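Local coordinates for protein HP1028 (Helicobacter pylori, PDB 4INN) that belongs to the lipocalin family and probably binds or transports small hydrophobic ligands inside its beta-barrel, at residues S156-E159 and I160-K164. The protein carries 1 engineered substitution. Residues are numbered along the deposited sequence; the frame is centred on the assembly and turned at random.
Sequences SDEE and IKNLK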
loop_
_atom_site.group_PDB
_atom_site.type_symbol
_atom_site.label_atom_id
_atom_site.label_comp_id
_atom_site.label_asym_id
_atom_site.label_seq_id
_atom_site.Cartn_x
_atom_site.Cartn_y
_atom_site.Cartn_z
ATOM N N SER A 156 1.680 12.477 -9.807
ATOM C CA SER A 156 2.442 12.648 -11.024
ATOM C C SER A 156 3.934 12.677 -10.656
ATOM O O SER A 156 4.285 12.874 -9.491
ATOM C CB SER A 156 2.048 13.972 -11.679
ATOM O OG SER A 156 2.475 15.048 -10.852
ATOM N N ASP A 157 4.792 12.541 -11.658
ATOM C CA ASP A 157 6.239 12.619 -11.468
ATOM C C ASP A 157 6.677 13.977 -10.964
ATOM O O ASP A 157 7.701 14.090 -10.290
ATOM C CB ASP A 157 6.980 12.277 -12.760
ATOM C CG ASP A 157 6.674 10.851 -13.251
ATOM O OD1 ASP A 157 5.739 10.201 -12.728
ATOM O OD2 ASP A 157 7.358 10.368 -14.172
ATOM N N GLU A 158 5.900 15.004 -11.256
ATOM C CA GLU A 158 6.219 16.340 -10.773
ATOM C C GLU A 158 5.947 16.470 -9.272
ATOM O O GLU A 158 6.685 17.113 -8.564
ATOM C CB GLU A 158 5.429 17.402 -11.580
ATOM C CG GLU A 158 5.593 18.857 -11.112
ATOM C CD GLU A 158 7.032 19.389 -11.200
ATOM O OE1 GLU A 158 7.972 18.638 -11.570
ATOM O OE2 GLU A 158 7.229 20.583 -10.886
ATOM N N GLU A 159 4.874 15.866 -8.783
ATOM C CA GLU A 159 4.555 15.993 -7.363
ATOM C C GLU A 159 5.529 15.156 -6.589
ATOM O O GLU A 159 6.032 15.600 -5.576
ATOM C CB GLU A 159 3.142 15.530 -7.071
ATOM C CG GLU A 159 2.094 16.315 -7.827
ATOM C CD GLU A 159 0.787 15.580 -7.898
ATOM O OE1 GLU A 159 0.629 14.699 -8.779
ATOM O OE2 GLU A 159 -0.075 15.890 -7.060
ATOM N N ILE A 160 5.812 13.952 -7.080
ATOM C CA ILE A 160 6.728 13.067 -6.391
ATOM C C ILE A 160 8.063 13.775 -6.191
ATOM O O ILE A 160 8.686 13.660 -5.131
ATOM C CB ILE A 160 7.004 11.765 -7.162
ATOM C CG1 ILE A 160 5.748 10.885 -7.276
ATOM C CG2 ILE A 160 8.079 10.973 -6.432
ATOM C CD1 ILE A 160 5.813 9.780 -8.340
ATOM N N LYS A 161 8.494 14.479 -7.242
ATOM C CA LYS A 161 9.749 15.211 -7.277
ATOM C C LYS A 161 9.776 16.340 -6.228
ATOM O O LYS A 161 10.736 16.488 -5.473
ATOM C CB LYS A 161 9.944 15.753 -8.693
ATOM C CG LYS A 161 11.177 16.622 -8.886
ATOM C CD LYS A 161 11.498 16.866 -10.367
ATOM C CE LYS A 161 12.996 16.705 -10.652
ATOM N NZ LYS A 161 13.356 17.121 -12.039
ATOM N N ASN A 162 8.690 17.100 -6.171
ATOM C CA ASN A 162 8.571 18.253 -5.289
ATOM C C ASN A 162 8.369 17.903 -3.819
ATOM O O ASN A 162 8.637 18.715 -2.949
ATOM C CB ASN A 162 7.417 19.149 -5.787
ATOM C CG ASN A 162 7.754 19.850 -7.110
ATOM O OD1 ASN A 162 8.921 20.213 -7.377
ATOM N ND2 ASN A 162 6.741 20.055 -7.935
ATOM N N LEU A 163 7.863 16.713 -3.536
ATOM C CA LEU A 163 7.667 16.270 -2.159
ATOM C C LEU A 163 8.974 15.648 -1.659
ATOM O O LEU A 163 9.105 15.308 -0.482
ATOM C CB LEU A 163 6.507 15.265 -2.094
ATOM C CG LEU A 163 5.043 15.705 -1.790
ATOM C CD1 LEU A 163 4.815 17.210 -1.605
ATOM C CD2 LEU A 163 4.065 15.133 -2.823
ATOM N N LYS A 164 9.937 15.506 -2.571
ATOM C CA LYS A 164 11.238 14.893 -2.305
ATOM C C LYS A 164 11.102 13.449 -1.802
ATOM O O LYS A 164 11.908 12.957 -1.003
ATOM C CB LYS A 164 12.059 15.771 -1.357
ATOM C CG LYS A 164 12.567 17.055 -2.015
ATOM C CD LYS A 164 12.434 18.267 -1.103
ATOM C CE LYS A 164 12.673 19.573 -1.870
ATOM N NZ LYS A 164 11.910 19.784 -3.152
#
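Ile160 N makes the first i to i-4 bond of the helix, 3.1 Å from the carbonyl O of the N-cap residue Ser156 and nearly straight. With CG1 beside its own backbone N (chi1 -66°), the longer branch runs back over that carbonyl, and its hydrocarbon suits the flank that also meets Leu155 and Leu165. Lys161 N bonds to Asp157 O from above the carbonyl plane. Lys161 CD lies 4.1 Å from Glu158 OE1; a long, flexible lysine suits this exposed face, its methylenes passing Glu158 while the charges stay apart. These bonds build helix 157-162, a short surface helix that follows the last strand of the lipocalin barrel. A capping box starts it: Ser156 OG accepts from Glu159 N, and Glu159 OE1 takes both Ser156 N (2.7 Å) and Ser156 OG, a small hydroxyl and a longer carboxylate each suited to its end of the box. Asn162, whose short amide can donate back one turn, sets ND2 3.0 Å from Glu158 OE2, above the carboxylate plane; the amide and carboxylate planes stand 82° apart. Leu163 N reaches Glu159 O at 3.0 Å, and Leu163 CD2 rests on the same oxygen, its hydrocarbon suiting the side where Leu155 lies. At Lys164 phi turns positive (59°), less easily adopted by a residue with a CB; Lys164 N bonds to Lys161 O in a Schellman motif, and NZ makes a weak bond to Asn162 O.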